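Long-range contacts in beta-N-acetylhexosaminidase (Streptomyces plicatus, PDB 1JAK), which hydrolyses terminal beta-linked N-acetylhexosamine residues from glycosides by substrate-assisted catalysis, and is held here in complex with an azasugar inhibitor: residues W367-T372 and L412-Y417; A395-L400 and V420-D425; M402-D407 and F463-G468; T408-S413 and L458-F463. One frame throughout, in Å; residues are numbered along the deposited sequence.

Interaction 1 of 4, residues W367-T372 and L412-Y417; sequences WGLDRT and LSWAGY. With IFG ((2R,3R,4S,5R)-2-acetamido-3,4-dihydroxy-5-hydroxymethyl-piperidine), chain F.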
# COMPACT_ATOMS: atom_id res chain seq x y z
N TRP A 367 10.85 -5.14 9.50
CA TRP A 367 11.14 -3.72 9.38
C TRP A 367 12.54 -3.38 9.91
O TRP A 367 12.80 -2.25 10.32
CB TRP A 367 10.07 -2.88 10.11
CG TRP A 367 9.89 -3.18 11.57
CD1 TRP A 367 9.36 -4.31 12.13
CD2 TRP A 367 10.20 -2.30 12.66
NE1 TRP A 367 9.32 -4.18 13.50
CE2 TRP A 367 9.83 -2.96 13.85
CE3 TRP A 367 10.76 -1.01 12.75
CZ2 TRP A 367 10.00 -2.38 15.12
CZ3 TRP A 367 10.92 -0.43 14.01
CH2 TRP A 367 10.54 -1.12 15.18
N GLY A 368 13.42 -4.37 9.86
CA GLY A 368 14.79 -4.19 10.31
C GLY A 368 15.60 -3.31 9.36
O GLY A 368 15.07 -2.82 8.36
N LEU A 369 16.88 -3.13 9.66
CA LEU A 369 17.76 -2.28 8.86
C LEU A 369 19.07 -3.00 8.52
O LEU A 369 19.31 -4.10 9.01
CB LEU A 369 18.09 -1.00 9.64
CG LEU A 369 16.97 -0.07 10.13
CD1 LEU A 369 16.12 -0.75 11.19
CD2 LEU A 369 17.60 1.19 10.72
N ASP A 370 19.90 -2.37 7.69
CA ASP A 370 21.19 -2.96 7.33
C ASP A 370 21.98 -3.26 8.60
O ASP A 370 22.61 -4.31 8.72
CB ASP A 370 22.02 -1.97 6.49
CG ASP A 370 21.68 -2.00 5.01
OD1 ASP A 370 20.68 -2.63 4.62
OD2 ASP A 370 22.43 -1.36 4.24
N ARG A 371 21.93 -2.32 9.53
CA ARG A 371 22.67 -2.41 10.79
C ARG A 371 22.10 -3.33 11.87
O ARG A 371 22.74 -3.54 12.90
CB ARG A 371 22.82 -1.00 11.39
CG ARG A 371 21.53 -0.48 12.00
CD ARG A 371 21.55 1.02 12.16
NE ARG A 371 20.40 1.50 12.92
CZ ARG A 371 19.99 2.77 12.94
NH1 ARG A 371 20.65 3.68 12.24
NH2 ARG A 371 18.94 3.12 13.67
N THR A 372 20.90 -3.85 11.65
CA THR A 372 20.27 -4.73 12.63
C THR A 372 21.22 -5.88 12.99
O THR A 372 21.89 -6.44 12.13
CB THR A 372 18.94 -5.27 12.09
OG1 THR A 372 18.02 -4.18 11.95
CG2 THR A 372 18.34 -6.32 13.03
N LEU A 412 11.02 11.53 10.03
CA LEU A 412 11.92 11.16 11.12
C LEU A 412 13.31 10.77 10.62
O LEU A 412 13.52 10.59 9.42
CB LEU A 412 11.31 10.01 11.93
CG LEU A 412 9.94 10.31 12.54
CD1 LEU A 412 9.48 9.11 13.35
CD2 LEU A 412 10.02 11.54 13.44
N SER A 413 14.25 10.61 11.55
CA SER A 413 15.62 10.28 11.17
C SER A 413 16.29 9.18 11.99
O SER A 413 17.49 8.94 11.84
CB SER A 413 16.48 11.55 11.27
OG SER A 413 16.47 12.05 12.60
N TRP A 414 15.53 8.49 12.83
CA TRP A 414 16.10 7.44 13.67
C TRP A 414 16.72 6.29 12.90
O TRP A 414 17.63 5.62 13.39
CB TRP A 414 15.05 6.91 14.65
CG TRP A 414 13.92 6.18 13.99
CD1 TRP A 414 12.72 6.71 13.59
CD2 TRP A 414 13.88 4.79 13.64
NE1 TRP A 414 11.94 5.73 13.01
CE2 TRP A 414 12.63 4.55 13.03
CE3 TRP A 414 14.79 3.73 13.78
CZ2 TRP A 414 12.26 3.28 12.56
CZ3 TRP A 414 14.42 2.47 13.32
CH2 TRP A 414 13.16 2.26 12.71
N ALA A 415 16.24 6.04 11.68
CA ALA A 415 16.77 4.96 10.86
C ALA A 415 17.77 5.50 9.85
O ALA A 415 18.08 4.85 8.84
CB ALA A 415 15.62 4.25 10.12
N GLY A 416 18.29 6.69 10.13
CA GLY A 416 19.24 7.32 9.22
C GLY A 416 18.44 8.01 8.13
O GLY A 416 17.23 8.17 8.26
N TYR A 417 19.12 8.41 7.06
CA TYR A 417 18.44 9.08 5.95
C TYR A 417 18.22 8.09 4.82
O TYR A 417 19.01 7.16 4.64
CB TYR A 417 19.27 10.28 5.50
CG TYR A 417 19.37 11.31 6.60
CD1 TYR A 417 18.23 11.91 7.11
CD2 TYR A 417 20.60 11.61 7.18
CE1 TYR A 417 18.29 12.77 8.19
CE2 TYR A 417 20.68 12.48 8.27
CZ TYR A 417 19.51 13.06 8.77
OH TYR A 417 19.56 13.91 9.85
N1 IFG F . 8.46 2.34 14.60
C2 IFG F . 7.05 2.09 14.99
C3 IFG F . 5.97 2.97 14.24
C4 IFG F . 6.42 4.43 13.99
C5 IFG F . 7.79 4.41 13.32
C6 IFG F . 8.36 5.78 12.95
C7 IFG F . 7.00 0.06 13.61
C8 IFG F . 6.69 -1.38 13.30
C9 IFG F . 8.85 3.68 14.15
N2 IFG F . 6.73 0.66 14.80
O7 IFG F . 7.55 0.70 12.72
O3 IFG F . 4.76 2.96 14.97
O4 IFG F . 6.53 5.09 15.25
O6 IFG F . 9.33 5.67 11.92
O HOH W 1 20.40 6.09 13.62
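Trp414 meets Trp367, Leu369 and Arg371, and its indole reaches from its own loop to the inhibitor. Beyond CB, CG lies between the backbone N and the carbonyl carbon (chi1 66°), from where the ring extends to the inhibitor. At the ring, NE1 donates to IFG O6 over 2.8 Å in a nearly straight bond, with O6 at the ring edge in the indole plane; beside it CZ2 lies 3.8 Å from IFG C9. The far rim of the benzo ring meets the other segment: Trp414 CH2 touches Trp367 CZ3 at 3.7 Å, the two side chains crossing at about a right angle, and CZ3 lies near Leu369 CD1. Trp367 in turn lays one face under the acetamido methyl, IFG C8 standing 3.5 Å above the centre of its ring. Broad and rigid, tryptophan can serve inhibitor and neighbour at once. Behind the rings, Leu369 CD2 packs on Ala415 CB at 3.7 Å, where a small residue fits. At the outer side, the long Arg371 brings NH2 to Trp414 O at 2.8 Å, the oxygen lying in the guanidinium plane, while a water joins Arg371 NH1 to the same carbonyl. Gln352 holds Trp367 NE1. The loops following barrel strands 363-366 and 389-392 thus meet at the mouth of a TIM barrel, forming part of the aromatic-lined sugar pocket characteristic of family 20 hexosaminidases.

Interaction 2 of 4, residues A395-L400 and V420-D425; sequences ADRTYL and VQRSYD. With IFG ((2R,3R,4S,5R)-2-acetamido-3,4-dihydroxy-5-hydroxymethyl-piperidine), chain F.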
# COMPACT_ATOMS: atom_id res chain seq x y z
N ALA A 395 13.15 -0.50 7.60
CA ALA A 395 12.98 0.88 8.05
C ALA A 395 13.94 1.86 7.38
O ALA A 395 13.66 3.05 7.30
CB ALA A 395 13.13 0.96 9.57
N ASP A 396 15.08 1.36 6.90
CA ASP A 396 16.04 2.22 6.23
C ASP A 396 15.95 2.08 4.71
O ASP A 396 16.89 2.40 3.99
CB ASP A 396 17.47 1.92 6.72
CG ASP A 396 17.90 0.49 6.44
OD1 ASP A 396 17.05 -0.37 6.14
OD2 ASP A 396 19.12 0.22 6.54
N ARG A 397 14.79 1.61 4.25
CA ARG A 397 14.56 1.43 2.82
C ARG A 397 13.17 1.89 2.37
O ARG A 397 13.04 2.77 1.51
CB ARG A 397 14.70 -0.05 2.43
CG ARG A 397 16.04 -0.68 2.74
CD ARG A 397 17.08 -0.28 1.73
NE ARG A 397 18.36 -0.93 2.02
CZ ARG A 397 19.43 -0.86 1.23
NH1 ARG A 397 19.37 -0.17 0.10
NH2 ARG A 397 20.55 -1.48 1.58
N THR A 398 12.13 1.28 2.94
CA THR A 398 10.76 1.59 2.52
C THR A 398 9.85 2.33 3.49
O THR A 398 8.64 2.43 3.24
CB THR A 398 10.04 0.31 2.07
OG1 THR A 398 9.79 -0.53 3.20
CG2 THR A 398 10.90 -0.46 1.07
N TYR A 399 10.39 2.84 4.59
CA TYR A 399 9.59 3.61 5.53
C TYR A 399 9.51 5.01 4.92
O TYR A 399 10.49 5.77 4.93
CB TYR A 399 10.27 3.64 6.91
CG TYR A 399 9.78 2.55 7.83
CD1 TYR A 399 9.45 1.28 7.34
CD2 TYR A 399 9.63 2.79 9.20
CE1 TYR A 399 8.97 0.29 8.19
CE2 TYR A 399 9.16 1.79 10.06
CZ TYR A 399 8.82 0.55 9.54
OH TYR A 399 8.31 -0.42 10.37
N LEU A 400 8.34 5.35 4.38
CA LEU A 400 8.15 6.63 3.71
C LEU A 400 8.16 7.86 4.62
O LEU A 400 8.18 8.99 4.12
CB LEU A 400 6.87 6.59 2.88
CG LEU A 400 6.86 5.46 1.83
CD1 LEU A 400 5.46 5.33 1.24
CD2 LEU A 400 7.89 5.75 0.74
N VAL A 420 16.23 8.47 -2.56
CA VAL A 420 15.53 7.66 -3.55
C VAL A 420 16.29 6.41 -3.99
O VAL A 420 15.70 5.33 -4.07
CB VAL A 420 15.18 8.52 -4.77
CG1 VAL A 420 14.37 7.70 -5.77
CG2 VAL A 420 14.39 9.74 -4.32
N GLN A 421 17.59 6.53 -4.26
CA GLN A 421 18.33 5.35 -4.68
C GLN A 421 18.36 4.26 -3.61
O GLN A 421 18.13 3.09 -3.91
CB GLN A 421 19.76 5.69 -5.10
CG GLN A 421 20.55 4.45 -5.52
CD GLN A 421 21.90 4.76 -6.14
OE1 GLN A 421 22.33 5.91 -6.20
NE2 GLN A 421 22.58 3.71 -6.59
N ARG A 422 18.62 4.65 -2.37
CA ARG A 422 18.67 3.66 -1.29
C ARG A 422 17.35 2.90 -1.16
O ARG A 422 17.33 1.69 -0.95
CB ARG A 422 19.01 4.32 0.05
CG ARG A 422 19.16 3.31 1.19
CD ARG A 422 19.44 3.97 2.53
NE ARG A 422 19.69 2.98 3.57
CZ ARG A 422 20.81 2.26 3.67
NH1 ARG A 422 21.79 2.42 2.79
NH2 ARG A 422 20.95 1.38 4.66
N SER A 423 16.24 3.62 -1.30
CA SER A 423 14.93 3.00 -1.17
C SER A 423 14.65 1.97 -2.26
O SER A 423 13.96 0.98 -2.03
CB SER A 423 13.85 4.09 -1.21
OG SER A 423 12.56 3.54 -1.01
N TYR A 424 15.21 2.20 -3.45
CA TYR A 424 15.00 1.32 -4.60
C TYR A 424 16.06 0.26 -4.86
O TYR A 424 15.75 -0.86 -5.27
CB TYR A 424 14.90 2.19 -5.87
CG TYR A 424 14.85 1.43 -7.18
CD1 TYR A 424 13.66 0.89 -7.65
CD2 TYR A 424 16.01 1.24 -7.94
CE1 TYR A 424 13.61 0.18 -8.85
CE2 TYR A 424 15.98 0.53 -9.14
CZ TYR A 424 14.77 0.01 -9.60
OH TYR A 424 14.72 -0.68 -10.79
N ASP A 425 17.32 0.62 -4.62
CA ASP A 425 18.45 -0.25 -4.92
C ASP A 425 18.74 -1.50 -4.09
O ASP A 425 19.79 -1.59 -3.45
CB ASP A 425 19.70 0.62 -5.01
CG ASP A 425 20.66 0.16 -6.09
OD1 ASP A 425 20.30 -0.77 -6.86
OD2 ASP A 425 21.76 0.73 -6.19
N1 IFG F . 8.46 2.34 14.60
C2 IFG F . 7.05 2.09 14.99
C3 IFG F . 5.97 2.97 14.24
C4 IFG F . 6.42 4.43 13.99
C5 IFG F . 7.79 4.41 13.32
C6 IFG F . 8.36 5.78 12.95
C7 IFG F . 7.00 0.06 13.61
C8 IFG F . 6.69 -1.38 13.30
C9 IFG F . 8.85 3.68 14.15
N2 IFG F . 6.73 0.66 14.80
O7 IFG F . 7.55 0.70 12.72
O3 IFG F . 4.76 2.96 14.97
O4 IFG F . 6.53 5.09 15.25
O6 IFG F . 9.33 5.67 11.92
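Arg422 leaves the helix with CG anti to its backbone N (chi1 -176°) and stays extended to NE, whereas Arg397 bends where chi2 (-78°) places CD, close to Arg422 O. The two guanidinium groups come to lie flat on each other, centres 4.2 Å apart and planes 10° apart. Two like charges would be expected to repel, but two carboxylates lie close and would probably offset this: Asp396 OD2 forms a salt bridge with Arg422 NH2 at 2.9 Å, approached from above the carboxylate plane, and Asp370 pairs with both arginines, one carboxylate oxygen to each. Arginine suits both places, being flat, with N-H groups at its rim. Arg397 NH1 uses one to reach Arg422 O at 3.0 Å, in the carbonyl plane on a lone pair; Arg422 NE gives a weak bond to Asp396 O. An alanine in place of Arg422 would probably leave Asp396 OD2 without its cationic mate and one face of the Arg397 guanidinium without its stacking partner. The short Ser423 hydroxyl donates to Arg397 O at 2.7 Å, fixing the loop against the helix. From the same loop Tyr399 OH donates to the acetamido oxygen IFG O7 at 2.7 Å. Helix 420-424 therefore holds, by salt bridge and hydrogen bonds around an arginine stack, the loop after barrel strand 389-392 that brings a tyrosine to the acetamido group, a contact consistent with the substrate-assisted active site of family 20 enzymes.

Interaction 3 of 4, residues M402-D407 and F463-G468; sequences MKYTKD and FPRLPG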
# COMPACT_ATOMS: atom_id res chain seq x y z
N MET A 402 10.57 8.39 6.69
CA MET A 402 11.97 8.70 6.96
C MET A 402 12.49 9.83 6.06
O MET A 402 12.22 9.86 4.86
CB MET A 402 12.85 7.45 6.78
CG MET A 402 13.97 7.33 7.83
SD MET A 402 13.35 7.24 9.53
CE MET A 402 12.37 5.72 9.45
N LYS A 403 13.22 10.76 6.66
CA LYS A 403 13.77 11.89 5.93
C LYS A 403 14.70 11.47 4.80
O LYS A 403 15.41 10.47 4.90
CB LYS A 403 14.55 12.81 6.88
CG LYS A 403 13.68 13.53 7.90
CD LYS A 403 14.53 14.45 8.76
CE LYS A 403 13.68 15.18 9.80
NZ LYS A 403 14.51 16.09 10.64
N TYR A 404 14.70 12.26 3.72
CA TYR A 404 15.56 12.01 2.57
C TYR A 404 16.98 12.42 2.92
O TYR A 404 17.95 11.75 2.56
CB TYR A 404 15.10 12.84 1.38
CG TYR A 404 13.68 12.58 0.94
CD1 TYR A 404 13.37 11.45 0.17
CD2 TYR A 404 12.66 13.47 1.26
CE1 TYR A 404 12.07 11.23 -0.27
CE2 TYR A 404 11.36 13.25 0.82
CZ TYR A 404 11.07 12.14 0.06
OH TYR A 404 9.79 11.94 -0.41
N THR A 405 17.09 13.55 3.62
CA THR A 405 18.36 14.10 4.06
C THR A 405 18.14 14.83 5.37
O THR A 405 17.00 14.96 5.83
CB THR A 405 18.93 15.12 3.05
OG1 THR A 405 18.14 16.32 3.08
CG2 THR A 405 18.94 14.55 1.64
N LYS A 406 19.21 15.33 5.96
CA LYS A 406 19.11 16.04 7.22
C LYS A 406 18.28 17.31 7.11
O LYS A 406 17.84 17.86 8.12
CB LYS A 406 20.50 16.39 7.75
CG LYS A 406 21.27 17.38 6.90
CD LYS A 406 22.62 17.70 7.52
CE LYS A 406 23.34 18.80 6.75
NZ LYS A 406 23.61 18.42 5.34
N ASP A 407 18.05 17.78 5.88
CA ASP A 407 17.28 19.00 5.69
C ASP A 407 15.80 18.82 5.35
O ASP A 407 15.07 19.80 5.18
CB ASP A 407 17.95 19.87 4.62
CG ASP A 407 19.33 20.35 5.05
OD1 ASP A 407 19.45 20.87 6.18
OD2 ASP A 407 20.28 20.21 4.26
N PHE A 463 6.00 10.34 -2.24
CA PHE A 463 6.61 10.49 -3.56
C PHE A 463 7.95 11.20 -3.45
O PHE A 463 8.07 12.20 -2.74
CB PHE A 463 5.69 11.27 -4.50
CG PHE A 463 4.42 10.53 -4.85
CD1 PHE A 463 3.33 10.54 -3.97
CD2 PHE A 463 4.31 9.83 -6.04
CE1 PHE A 463 2.15 9.86 -4.29
CE2 PHE A 463 3.14 9.14 -6.36
CZ PHE A 463 2.06 9.15 -5.48
N PRO A 464 8.95 10.80 -4.26
CA PRO A 464 8.97 9.75 -5.28
C PRO A 464 9.38 8.31 -4.93
O PRO A 464 9.63 7.52 -5.84
CB PRO A 464 9.91 10.34 -6.32
CG PRO A 464 11.00 10.89 -5.42
CD PRO A 464 10.22 11.55 -4.28
N ARG A 465 9.44 7.96 -3.66
CA ARG A 465 9.85 6.60 -3.30
C ARG A 465 8.76 5.53 -3.45
O ARG A 465 9.08 4.35 -3.64
CB ARG A 465 10.40 6.59 -1.87
CG ARG A 465 11.70 7.37 -1.72
CD ARG A 465 12.15 7.49 -0.26
NE ARG A 465 11.18 8.23 0.54
CZ ARG A 465 11.40 8.66 1.78
NH1 ARG A 465 12.57 8.44 2.37
NH2 ARG A 465 10.46 9.33 2.43
N LEU A 466 7.50 5.94 -3.39
CA LEU A 466 6.38 5.00 -3.50
C LEU A 466 6.41 4.11 -4.75
O LEU A 466 6.21 2.90 -4.66
CB LEU A 466 5.05 5.76 -3.43
CG LEU A 466 3.77 4.91 -3.43
CD1 LEU A 466 3.66 4.14 -2.12
CD2 LEU A 466 2.57 5.83 -3.61
N PRO A 467 6.65 4.70 -5.94
CA PRO A 467 6.68 3.88 -7.16
C PRO A 467 7.80 2.84 -7.13
O PRO A 467 7.65 1.74 -7.66
CB PRO A 467 6.90 4.92 -8.27
CG PRO A 467 6.34 6.18 -7.70
CD PRO A 467 6.79 6.13 -6.26
N GLY A 468 8.92 3.20 -6.52
CA GLY A 468 10.06 2.30 -6.44
C GLY A 468 9.78 1.02 -5.69
O GLY A 468 10.18 -0.06 -6.12
O HOH W 2 9.18 9.44 -1.09
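Met402 O is gripped by two nitrogens of Arg465, NH1 at 2.9 Å and NH2 at 3.0 Å, so that one carbonyl oxygen sits at the end of the guanidinium and in its plane. This pins the long loop after TIM-barrel strand 389-392 to the chain at helix 465-474, which comes after strand 440-447 and helix 455-462. Arginine suits the spot because it can serve several carbonyls from one flat group: NH2 also reaches Met461 O, and NH1 bonds weakly to Val418 O. The chain bends at chi3 (-63°), which places NE beside the ring of Tyr404. There Tyr404 CE1 stands over one guanidinium face, 3.2 Å from Arg465 NE, while NH2 lies over a face of the ring; the two planes are inclined by 35°, tilted rather than flatly stacked. Tyrosine adds a polar tip to this aromatic cover: its hydroxyl is hydrogen-bonded to Tyr460 O, at the end of the preceding helix, and the ring also stacks on Tyr504. Pro464, preceded by a cis peptide bond, lies beside the tip, its CD 3.9 Å from Tyr404 OH. On the loop side, backbone hydrogen bonds join Lys403 to Leu412 and Val418. The side chain of Met402 touches the bound inhibitor, so the carbonyl held by Arg465 belongs to a residue of the sugar pocket. A water completes the junction: it donates to Tyr404 OH at 2.7 Å and accepts from both Arg465 NE, at 2.8 Å, and Arg465 N.

Interaction 4 of 4, residues T408-S413 and L458-F463; sequences TPLGLS and LDYMAF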
# COMPACT_ATOMS: atom_id res chain seq x y z
N THR A 408 15.35 17.57 5.26
CA THR A 408 13.94 17.31 4.96
C THR A 408 13.11 17.94 6.09
O THR A 408 13.34 17.66 7.27
CB THR A 408 13.68 15.79 4.88
OG1 THR A 408 14.50 15.23 3.84
CG2 THR A 408 12.22 15.50 4.57
N PRO A 409 12.13 18.80 5.74
CA PRO A 409 11.25 19.50 6.68
C PRO A 409 10.20 18.68 7.44
O PRO A 409 9.59 19.18 8.38
CB PRO A 409 10.61 20.58 5.80
CG PRO A 409 10.49 19.89 4.49
CD PRO A 409 11.83 19.20 4.35
N LEU A 410 10.00 17.44 7.02
CA LEU A 410 9.04 16.55 7.66
C LEU A 410 9.72 15.20 7.86
O LEU A 410 10.86 15.01 7.44
CB LEU A 410 7.81 16.36 6.76
CG LEU A 410 6.97 17.60 6.43
CD1 LEU A 410 6.03 17.28 5.28
CD2 LEU A 410 6.20 18.03 7.66
N GLY A 411 9.03 14.27 8.51
CA GLY A 411 9.59 12.94 8.71
C GLY A 411 10.52 12.75 9.90
O GLY A 411 10.79 13.68 10.66
N LEU A 412 11.02 11.53 10.03
CA LEU A 412 11.92 11.16 11.12
C LEU A 412 13.31 10.77 10.62
O LEU A 412 13.52 10.59 9.42
CB LEU A 412 11.31 10.01 11.93
CG LEU A 412 9.94 10.31 12.54
CD1 LEU A 412 9.48 9.11 13.35
CD2 LEU A 412 10.02 11.54 13.44
N SER A 413 14.25 10.61 11.55
CA SER A 413 15.62 10.28 11.17
C SER A 413 16.29 9.18 11.99
O SER A 413 17.49 8.94 11.84
CB SER A 413 16.48 11.55 11.27
OG SER A 413 16.47 12.05 12.60
N LEU A 458 1.44 13.97 3.13
CA LEU A 458 1.55 12.55 2.86
C LEU A 458 2.19 12.37 1.48
O LEU A 458 3.07 11.53 1.30
CB LEU A 458 0.17 11.88 2.85
CG LEU A 458 -0.61 11.86 4.17
CD1 LEU A 458 -1.92 11.12 3.96
CD2 LEU A 458 0.22 11.18 5.26
N ASP A 459 1.75 13.17 0.51
CA ASP A 459 2.31 13.08 -0.84
C ASP A 459 3.81 13.37 -0.89
O ASP A 459 4.57 12.64 -1.53
CB ASP A 459 1.60 14.05 -1.81
CG ASP A 459 0.20 13.60 -2.18
OD1 ASP A 459 -0.07 12.38 -2.18
OD2 ASP A 459 -0.63 14.48 -2.50
N TYR A 460 4.22 14.44 -0.22
CA TYR A 460 5.63 14.83 -0.22
C TYR A 460 6.57 13.75 0.31
O TYR A 460 7.69 13.61 -0.17
CB TYR A 460 5.82 16.12 0.58
CG TYR A 460 7.25 16.60 0.62
CD1 TYR A 460 7.82 17.26 -0.46
CD2 TYR A 460 8.04 16.35 1.74
CE1 TYR A 460 9.16 17.67 -0.44
CE2 TYR A 460 9.37 16.75 1.78
CZ TYR A 460 9.92 17.41 0.69
OH TYR A 460 11.24 17.79 0.75
N MET A 461 6.10 12.98 1.30
CA MET A 461 6.92 11.92 1.87
C MET A 461 6.75 10.60 1.13
O MET A 461 7.66 9.78 1.09
CB MET A 461 6.59 11.74 3.36
CG MET A 461 6.96 12.95 4.23
SD MET A 461 8.68 13.50 4.01
CE MET A 461 9.59 12.17 4.82
N ALA A 462 5.59 10.40 0.52
CA ALA A 462 5.34 9.16 -0.22
C ALA A 462 6.01 9.18 -1.59
O ALA A 462 6.52 8.17 -2.05
CB ALA A 462 3.84 8.94 -0.37
N PHE A 463 6.00 10.34 -2.24
CA PHE A 463 6.61 10.49 -3.56
C PHE A 463 7.95 11.20 -3.45
O PHE A 463 8.07 12.20 -2.74
CB PHE A 463 5.69 11.27 -4.50
CG PHE A 463 4.42 10.53 -4.85
CD1 PHE A 463 3.33 10.54 -3.97
CD2 PHE A 463 4.31 9.83 -6.04
CE1 PHE A 463 2.15 9.86 -4.29
CE2 PHE A 463 3.14 9.14 -6.36
CZ PHE A 463 2.06 9.15 -5.48
O HOH W 3 14.33 16.84 1.74
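Met461 and Tyr460, neighbours near the C-terminal end of helix 455-462, pack against Thr408, Pro409, Leu410 and Gly411 of the long loop that follows strand 389-392 of the TIM barrel. Met461 bends at chi2 (-52°), which places SD against two loop residues, 4.1 Å from Leu410 CB and equally far from Thr408 CG2; threonine and methionine meet here tip to tip. Its methyl, CE, rests 4.0 Å from Gly411 CA. Any side chain on Gly411 would run into that methyl, and the residue's positive phi (84°) also suits glycine. An alanine in place of Met461 would probably open a gap between helix and loop, leaving Gly411 CA and Leu410 CB without the methionine and Thr408 CG2 with Tyr460 alone of the two. Tyr460 offers the rim of its ring: Thr408 CG2 meets it at the edge, 4.2 Å from CE2, Leu410 CD1 lies 4.2 Å from CD2, and Pro409 CD sits 3.9 Å from OH. No direct hydrogen bond crosses the contact; hydrogen bonds farther out anchor both partners. Gly411 N is bonded to Thr451 OG1, while the backbone carbonyls of Tyr460 and Met461 are held by Tyr404 OH and Arg465 NH2. Thr408 joins both shells, its methyl packed on the helix and its OG1 accepting from the backbone N of Tyr404 and Thr405, with a water 2.7 Å from that same OG1.

From the N terminus, residues 367-372, after barrel strand 363-366, open interaction 1, which closes at 412-417 in the loop after strand 389-392. Within that span 395-400 begins interaction 2, closed at helix 420-424, so interactions 1 and 2 cross. Interaction 3 starts at 402-407 and ends at 463-468, crossing both; interaction 4 (408-413 with 458-463) is nested inside it, crosses interaction 2, and its first segment shares Leu412 and Ser413 with the second segment of interaction 1. The one loop between strand 389-392 and helix 420-424 is thereby tied to the preceding barrel loop, to its own helix, and to helices 455-462 and 465-474 beyond strand 440-447.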